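Local coordinates for type C neurotoxin (Clostridium botulinum, PDB 3PME), which probably recognises nerve-cell membranes as the receptor-binding part of a botulinum C/D mosaic neurotoxin, with gangliosides and phosphatidylethanolamine as likely ligands, at residues 126-129 / 130-133; 223-226 / 227-231; 259-263 / 264-268; 319-322 / 323-327. All coordinates share one frame; numbering follows the deposited sequence.

Contact 1. Residues 126-129 / 130-133; sequences DYSE and SLSH
S128 reaches forward over the turn to meet the backbone of S130 and L131. Its CB only skirts the chain, lying 4.1 Å from L131 N. With OG anti to its own backbone N (chi1 178°), the hydroxyl oxygen lies closer and accepts a hydrogen bond from L131 N, S128 OG to L131 N being 2.9 Å. The same OG also touches the methyl L131 CD2, at 3.7 Å. Serine suits this buried site, short enough to stay beside the turn and polar enough to take a backbone N-H.

Beyond it, S132 N donates to E129 O at 3.1 Å, from well above the carbonyl plane, and weakly to S128 O. A water bridges S128 O and S132 O. E129 OE1 and S132 OG both hydrogen-bond T134 OG1, just beyond the turn. The carboxylate of D126 stays within the stretch: D126 OD1 accepts from E129 N at 2.9 Å, the donor lying 41° out of the carboxylate plane. An Asx motif at D126 thus leads into a type I' beta turn from E129 to S132, within the loop joining strands 120-126 and 141-148 of the concanavalin-like lectin domain.

Contact 2. Residues 223-226 / 227-231; sequences IKDY and WGNPL
K224 and P230 are bridged backbone to backbone, with L231 N bonded to I223 O (2.8 Å) and D225 N to N229 O (2.8 Å), so the chain doubles back through a type I turn from D225 to G228 in the manner of a hairpin with a G1 bulge. G228 N closes the turn on D225 O. G228 has a positive phi of 89°, at which a CB would press on the preceding carbonyl oxygen, and so glycine suits the place.

D225 fills the inside of the bend. Its CG stands between the backbone N and the carbonyl carbon (chi1 71°), which swings the carboxylate back over the turn. There OD1 takes two backbone donors from opposite faces of its plane, W227 N at 3.0 Å and N229 N at 2.9 Å. D225 OD2 uses its syn lone pair for N229 ND2, also 3.0 Å away. Outside the turn, S407 OG also bonds D225 OD2; N229 OD1 accepts from W140 NE1, and N229 ND2 also donates to D409 OD1.

Beside the carboxylate, Y226 puts its CD2 and CE2 edge on the face of the W227 six-membered ring, a T-shaped stack with planes at 89°. W227 NE1 donates to S407 O. At the far end, I223 and L231 run side by side, I223 CG2 touching L231 CD2 at 3.7 Å, against I345 of strand 343-347.

With both carboxylate oxygens supplied with donors, and a water linking OD2 to P230 O, the burial of D225 is probably made easier; such a donor-rich setting would be expected to favour its ionised form, though D409 lies near.

Contact 3. Residues 259-263 / 264-268; sequences VQYSD and ISKLY
D263 and S265 make the tightest polar contact: D263 OD1 accepts from both S265 N and S265 OG, each at 2.8 Å. Both donors approach from the same face of the carboxylate, the amide on the anti side and the hydroxyl on the syn side. S265 OG sits between its backbone N and carbonyl carbon (chi1 76°), which brings it back to the aspartate. Aspartate and serine are apt partners here, a short acceptor and a short donor two residues apart. The bond to S265 N makes an Asx turn, which overlaps the type I turn from D263 to K266 that K266 N completes, at 3.3 Å from D263 O.

The ammonium of K266 goes past the carboxylate to Y261 OH, with K266 NZ to Y261 OH 2.9 Å. On the way its CD packs on D263 OD2 (3.1 Å), the two side chains crossing at about a right angle, and K266 CE lies at the edge of the Y261 ring, 3.6 Å from CE2. Lysine offers the length this needs. On the side of the strand, I264 CD1 touches Y261 O (3.3 Å) and the amide of Q260, whose NE2 is held by D246 OD2.

The turn leaves the end of strand 255-260, which pairs antiparallel with strand 247-252, and leads toward strand 273-277. Y261 also meets H416 and H417 of the C-terminal histidine tag, while Y268 packs edge-to-face with W412.

Contact 4. Residues 319-322 / 323-327; sequences GQCS and KNCVY
A short disulfide loop, closed by C321 and C325 around three intervening residues, leads into strand 326-332. The covalent bond C321 SG to C325 SG is 2.1 Å, with a C-S-S-C torsion of -101°, close to the 90° that a disulfide prefers and of left-handed sign. The two cysteines reach it differently. In C321 the sulfur is anti to the backbone N (chi1 175°), whereas in C325 it is anti to the carbonyl carbon, beside its own N (chi1 -54°). In both cysteines CB is directed toward the partner half of the loop, and the CA atoms of C321 and C325 come within 5.9 Å.

The sulfurs also touch the backbone of the loop: C321 SG packs on K323 O at 3.5 Å, and C325 SG lies 3.5 Å from S322 N. The two halves share no direct hydrogen bond, and the disulfide is the direct tie between them. Cysteine is the one residue type able to supply it.

The family places this loop in the C-terminal domain of beta-trefoil type, where it lies at the surface between strands 302-308 and 326-332. Neighbouring loop residues hold its second half, N391 OD1 taking N324 N and T390 OG1 taking C325 N. N324 has left-handed backbone angles, which asparagine bears more readily than most residues, while S322 and K323 are polar, as suits their exposure. Where the strand begins, Y327 OH lies 2.6 Å from a water, and this water donates a weak hydrogen bond to C321 O; the Y327 ring makes a cation-pi contact with R308.

Contact 2 is the buried one, near the centre of the chain, and its buried carboxylate is met by a dense set of donors; contacts 1 and 4 lie at the surface, and contact 3 is partly buried. Contacts 1 and 3 are turns built on short acceptors and hydroxyls, whereas contact 4 relies on a covalent cross-link. Contact 1 belongs to the lectin-like part of the chain, the other three to the trefoil part, yet contacts 1, 2 and 3 meet: H133 packs on Y226 of contact 2 and L267 of contact 3, and W227 CH2 touches L267 CD1 at 3.6 Å. Contact 4 stands apart, its nearest atoms about 15 Å from contact 3.

Contact 1. Residues 126-129 / 130-133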
# COMPACT_ATOMS: atom_id res chain seq x y z
N ASP A 126 -2.70 -3.53 16.40
CA ASP A 126 -2.85 -2.08 16.26
C ASP A 126 -2.20 -1.62 14.95
O ASP A 126 -1.00 -1.38 14.89
CB ASP A 126 -2.18 -1.40 17.45
CG ASP A 126 -2.30 0.12 17.42
OD1 ASP A 126 -2.81 0.67 16.43
OD2 ASP A 126 -1.88 0.76 18.41
N TYR A 127 -3.01 -1.50 13.90
CA TYR A 127 -2.46 -1.12 12.61
C TYR A 127 -2.38 0.40 12.50
O TYR A 127 -1.65 0.89 11.66
CB TYR A 127 -3.29 -1.72 11.45
CG TYR A 127 -4.65 -1.10 11.33
CD1 TYR A 127 -4.83 0.06 10.59
CD2 TYR A 127 -5.75 -1.66 11.96
CE1 TYR A 127 -6.08 0.65 10.48
CE2 TYR A 127 -7.00 -1.07 11.87
CZ TYR A 127 -7.16 0.09 11.13
OH TYR A 127 -8.40 0.65 11.05
N SER A 128 -3.10 1.12 13.37
CA SER A 128 -3.18 2.58 13.26
C SER A 128 -1.96 3.30 13.84
O SER A 128 -1.45 4.25 13.24
CB SER A 128 -4.43 3.09 13.97
OG SER A 128 -4.51 4.51 13.91
N GLU A 129 -1.52 2.86 15.01
CA GLU A 129 -0.48 3.58 15.75
C GLU A 129 -0.81 5.06 15.89
O GLU A 129 0.02 5.93 15.59
CB GLU A 129 0.87 3.40 15.06
CG GLU A 129 1.34 1.96 14.99
CD GLU A 129 2.59 1.80 14.16
OE1 GLU A 129 3.36 2.78 14.03
OE2 GLU A 129 2.81 0.69 13.62
N SER A 130 -2.03 5.35 16.35
CA SER A 130 -2.51 6.72 16.53
C SER A 130 -2.48 7.53 15.24
O SER A 130 -2.08 8.70 15.24
CB SER A 130 -1.72 7.44 17.63
OG SER A 130 -1.91 6.80 18.88
N LEU A 131 -2.90 6.91 14.14
CA LEU A 131 -2.95 7.56 12.83
C LEU A 131 -1.58 8.07 12.39
O LEU A 131 -1.49 9.01 11.59
CB LEU A 131 -3.96 8.71 12.83
CG LEU A 131 -5.43 8.37 13.11
CD1 LEU A 131 -6.28 9.64 13.09
CD2 LEU A 131 -5.96 7.36 12.10
N SER A 132 -0.53 7.45 12.90
CA SER A 132 0.83 7.81 12.51
C SER A 132 1.10 7.51 11.04
O SER A 132 0.58 6.55 10.48
CB SER A 132 1.85 7.05 13.37
OG SER A 132 3.17 7.33 12.94
N HIS A 133 1.92 8.34 10.41
CA HIS A 133 2.28 8.10 9.02
C HIS A 133 3.24 6.92 8.93
O HIS A 133 3.57 6.44 7.83
CB HIS A 133 2.85 9.38 8.40
CG HIS A 133 1.92 10.55 8.49
ND1 HIS A 133 2.36 11.86 8.54
CD2 HIS A 133 0.56 10.61 8.56
CE1 HIS A 133 1.32 12.67 8.62
NE2 HIS A 133 0.22 11.94 8.63
O HOH W 1 -3.59 3.58 17.66
O HOH W 2 -1.36 4.90 10.61

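Contact 2. Residues 223-226 / 227-231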
# COMPACT_ATOMS: atom_id res chain seq x y z
N ILE A 223 5.13 -0.72 -9.38
CA ILE A 223 5.52 0.29 -8.40
C ILE A 223 4.25 0.70 -7.66
O ILE A 223 3.18 0.71 -8.24
CB ILE A 223 6.14 1.54 -9.06
CG1 ILE A 223 7.26 1.14 -10.02
CG2 ILE A 223 6.63 2.50 -8.00
CD1 ILE A 223 8.48 0.52 -9.35
N LYS A 224 4.37 1.02 -6.37
CA LYS A 224 3.19 1.37 -5.59
C LYS A 224 3.15 2.84 -5.18
O LYS A 224 4.19 3.49 -5.04
CB LYS A 224 3.13 0.53 -4.31
CG LYS A 224 3.25 -0.96 -4.55
CD LYS A 224 2.20 -1.46 -5.53
CE LYS A 224 2.14 -3.00 -5.49
NZ LYS A 224 3.49 -3.60 -5.76
N ASP A 225 1.94 3.36 -5.01
CA ASP A 225 1.80 4.67 -4.36
C ASP A 225 1.90 4.51 -2.84
O ASP A 225 2.11 3.40 -2.32
CB ASP A 225 0.54 5.43 -4.83
CG ASP A 225 -0.77 4.83 -4.32
OD1 ASP A 225 -0.77 3.99 -3.38
OD2 ASP A 225 -1.84 5.21 -4.85
N TYR A 226 1.75 5.62 -2.13
CA TYR A 226 1.91 5.70 -0.69
C TYR A 226 1.00 4.72 0.04
O TYR A 226 1.37 4.18 1.09
CB TYR A 226 1.59 7.13 -0.26
CG TYR A 226 1.71 7.42 1.21
CD1 TYR A 226 2.95 7.66 1.79
CD2 TYR A 226 0.58 7.48 2.02
CE1 TYR A 226 3.07 7.92 3.14
CE2 TYR A 226 0.69 7.76 3.36
CZ TYR A 226 1.93 7.97 3.92
OH TYR A 226 2.04 8.23 5.27
N TRP A 227 -0.18 4.48 -0.52
CA TRP A 227 -1.19 3.63 0.12
C TRP A 227 -1.03 2.16 -0.24
O TRP A 227 -1.78 1.32 0.27
CB TRP A 227 -2.58 4.07 -0.36
CG TRP A 227 -2.75 5.55 -0.32
CD1 TRP A 227 -2.82 6.40 -1.40
CD2 TRP A 227 -2.85 6.37 0.84
NE1 TRP A 227 -2.96 7.69 -0.96
CE2 TRP A 227 -2.98 7.70 0.41
CE3 TRP A 227 -2.82 6.10 2.22
CZ2 TRP A 227 -3.10 8.77 1.30
CZ3 TRP A 227 -2.94 7.16 3.11
CH2 TRP A 227 -3.08 8.48 2.64
N GLY A 228 -0.10 1.84 -1.13
CA GLY A 228 0.02 0.48 -1.64
C GLY A 228 -0.79 0.15 -2.89
O GLY A 228 -0.86 -1.01 -3.31
N ASN A 229 -1.42 1.16 -3.49
CA ASN A 229 -2.12 0.99 -4.76
C ASN A 229 -1.09 0.99 -5.89
O ASN A 229 0.01 1.53 -5.74
CB ASN A 229 -3.05 2.18 -5.04
CG ASN A 229 -4.01 2.48 -3.92
OD1 ASN A 229 -4.63 1.58 -3.35
ND2 ASN A 229 -4.17 3.77 -3.61
N PRO A 230 -1.44 0.42 -7.06
CA PRO A 230 -0.53 0.55 -8.20
C PRO A 230 -0.30 2.01 -8.57
O PRO A 230 -1.26 2.80 -8.61
CB PRO A 230 -1.28 -0.16 -9.33
CG PRO A 230 -2.11 -1.21 -8.58
CD PRO A 230 -2.58 -0.47 -7.36
N LEU A 231 0.96 2.35 -8.81
CA LEU A 231 1.34 3.68 -9.30
C LEU A 231 0.96 3.73 -10.77
O LEU A 231 1.10 2.74 -11.49
CB LEU A 231 2.84 3.89 -9.11
CG LEU A 231 3.31 5.34 -9.14
CD1 LEU A 231 2.94 6.04 -7.83
CD2 LEU A 231 4.81 5.39 -9.37
O HOH W 3 -1.85 5.33 -7.65

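Contact 3. Residues 259-263 / 264-268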
# COMPACT_ATOMS: atom_id res chain seq x y z
N VAL A 259 10.23 22.29 0.54
CA VAL A 259 9.73 23.33 1.43
C VAL A 259 8.67 22.76 2.38
O VAL A 259 7.81 21.97 1.98
CB VAL A 259 9.07 24.44 0.59
CG1 VAL A 259 8.41 25.49 1.50
CG2 VAL A 259 10.09 25.08 -0.35
N GLN A 260 8.72 23.16 3.65
CA GLN A 260 7.73 22.66 4.58
C GLN A 260 6.36 23.24 4.27
O GLN A 260 6.22 24.45 4.13
CB GLN A 260 8.11 22.97 6.03
CG GLN A 260 7.29 22.20 7.05
CD GLN A 260 7.79 22.38 8.45
OE1 GLN A 260 7.93 23.51 8.93
NE2 GLN A 260 8.06 21.28 9.14
N TYR A 261 5.35 22.38 4.16
CA TYR A 261 3.99 22.84 3.94
C TYR A 261 3.49 23.58 5.17
O TYR A 261 3.87 23.23 6.31
CB TYR A 261 3.07 21.67 3.60
CG TYR A 261 1.68 22.06 3.17
CD1 TYR A 261 1.47 22.87 2.06
CD2 TYR A 261 0.57 21.59 3.86
CE1 TYR A 261 0.18 23.22 1.67
CE2 TYR A 261 -0.70 21.92 3.48
CZ TYR A 261 -0.90 22.74 2.39
OH TYR A 261 -2.18 23.06 2.03
N SER A 262 2.66 24.58 4.96
CA SER A 262 2.20 25.43 6.06
C SER A 262 1.40 24.67 7.12
O SER A 262 1.45 25.02 8.29
CB SER A 262 1.39 26.61 5.54
OG SER A 262 0.22 26.16 4.89
N ASP A 263 0.66 23.64 6.71
CA ASP A 263 -0.03 22.79 7.68
C ASP A 263 0.74 21.48 7.80
O ASP A 263 0.67 20.62 6.92
CB ASP A 263 -1.49 22.53 7.29
CG ASP A 263 -2.24 21.71 8.33
OD1 ASP A 263 -1.60 20.97 9.11
OD2 ASP A 263 -3.49 21.79 8.37
N ILE A 264 1.46 21.36 8.91
CA ILE A 264 2.36 20.25 9.19
C ILE A 264 1.65 18.90 9.34
O ILE A 264 2.30 17.86 9.31
CB ILE A 264 3.18 20.55 10.47
CG1 ILE A 264 4.50 21.21 10.10
CG2 ILE A 264 3.40 19.29 11.30
CD1 ILE A 264 4.34 22.58 9.53
N SER A 265 0.33 18.92 9.50
CA SER A 265 -0.43 17.69 9.73
C SER A 265 -1.06 17.12 8.46
O SER A 265 -1.75 16.09 8.51
CB SER A 265 -1.54 17.94 10.76
OG SER A 265 -2.63 18.66 10.20
N LYS A 266 -0.83 17.76 7.32
CA LYS A 266 -1.50 17.36 6.08
C LYS A 266 -0.60 16.59 5.12
O LYS A 266 0.57 16.94 4.95
CB LYS A 266 -2.09 18.58 5.37
CG LYS A 266 -3.30 19.17 6.06
CD LYS A 266 -3.62 20.55 5.52
CE LYS A 266 -3.96 20.54 4.04
NZ LYS A 266 -4.37 21.91 3.60
N LEU A 267 -1.16 15.56 4.50
CA LEU A 267 -0.45 14.82 3.46
C LEU A 267 -0.59 15.46 2.08
O LEU A 267 0.31 15.34 1.24
CB LEU A 267 -0.96 13.39 3.37
CG LEU A 267 -0.73 12.51 4.58
CD1 LEU A 267 -1.34 11.15 4.31
CD2 LEU A 267 0.76 12.41 4.83
N TYR A 268 -1.73 16.08 1.81
CA TYR A 268 -1.95 16.65 0.50
C TYR A 268 -1.50 18.10 0.57
O TYR A 268 -2.18 18.94 1.18
CB TYR A 268 -3.41 16.56 0.07
CG TYR A 268 -3.99 15.15 0.12
CD1 TYR A 268 -3.22 14.05 -0.23
CD2 TYR A 268 -5.31 14.95 0.48
CE1 TYR A 268 -3.76 12.77 -0.20
CE2 TYR A 268 -5.86 13.67 0.51
CZ TYR A 268 -5.08 12.59 0.17
OH TYR A 268 -5.64 11.33 0.21
O HOH W 4 2.54 18.66 6.00

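Contact 4. Residues 319-322 / 323-327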
# COMPACT_ATOMS: atom_id res chain seq x y z
N GLY A 319 32.31 22.00 -13.82
CA GLY A 319 31.77 21.05 -14.78
C GLY A 319 32.62 19.82 -15.05
O GLY A 319 32.33 19.06 -15.97
N GLN A 320 33.65 19.61 -14.24
CA GLN A 320 34.58 18.51 -14.47
C GLN A 320 34.55 17.41 -13.40
O GLN A 320 35.40 16.53 -13.39
CB GLN A 320 36.01 19.03 -14.64
CG GLN A 320 36.16 20.07 -15.75
CD GLN A 320 35.84 19.52 -17.13
OE1 GLN A 320 36.01 18.33 -17.39
NE2 GLN A 320 35.38 20.39 -18.02
N CYS A 321 33.57 17.46 -12.51
CA CYS A 321 33.44 16.45 -11.46
C CYS A 321 33.37 15.04 -12.05
O CYS A 321 32.70 14.81 -13.05
CB CYS A 321 32.21 16.72 -10.59
SG CYS A 321 31.89 15.43 -9.36
N SER A 322 34.05 14.09 -11.41
CA SER A 322 34.08 12.71 -11.88
C SER A 322 33.72 11.68 -10.80
O SER A 322 33.37 10.54 -11.12
CB SER A 322 35.46 12.39 -12.47
OG SER A 322 36.45 12.45 -11.46
N LYS A 323 33.82 12.07 -9.53
CA LYS A 323 33.43 11.19 -8.44
C LYS A 323 32.62 11.92 -7.37
O LYS A 323 32.92 13.07 -7.04
CB LYS A 323 34.65 10.53 -7.80
CG LYS A 323 34.31 9.57 -6.66
CD LYS A 323 35.56 9.12 -5.90
CE LYS A 323 35.21 8.21 -4.73
NZ LYS A 323 36.38 8.02 -3.83
N ASN A 324 31.61 11.25 -6.83
CA ASN A 324 30.75 11.83 -5.80
C ASN A 324 30.11 13.13 -6.26
O ASN A 324 30.05 14.12 -5.52
CB ASN A 324 31.54 12.04 -4.51
CG ASN A 324 31.99 10.74 -3.90
OD1 ASN A 324 31.35 9.70 -4.08
ND2 ASN A 324 33.11 10.77 -3.17
N CYS A 325 29.62 13.11 -7.49
CA CYS A 325 29.03 14.30 -8.10
C CYS A 325 27.59 14.47 -7.65
O CYS A 325 26.85 13.50 -7.56
CB CYS A 325 29.10 14.19 -9.62
SG CYS A 325 30.79 13.88 -10.19
N VAL A 326 27.20 15.71 -7.36
CA VAL A 326 25.87 16.00 -6.85
C VAL A 326 25.23 17.04 -7.76
O VAL A 326 25.75 18.14 -7.89
CB VAL A 326 25.92 16.57 -5.43
CG1 VAL A 326 24.51 16.92 -4.94
CG2 VAL A 326 26.58 15.57 -4.47
N TYR A 327 24.10 16.67 -8.38
CA TYR A 327 23.42 17.54 -9.34
C TYR A 327 22.04 17.94 -8.82
O TYR A 327 21.26 17.11 -8.37
CB TYR A 327 23.26 16.85 -10.69
CG TYR A 327 24.54 16.33 -11.28
CD1 TYR A 327 25.38 17.16 -12.02
CD2 TYR A 327 24.89 14.99 -11.13
CE1 TYR A 327 26.56 16.67 -12.56
CE2 TYR A 327 26.06 14.50 -11.68
CZ TYR A 327 26.89 15.34 -12.39
OH TYR A 327 28.05 14.83 -12.92
O HOH W 5 29.88 16.35 -13.95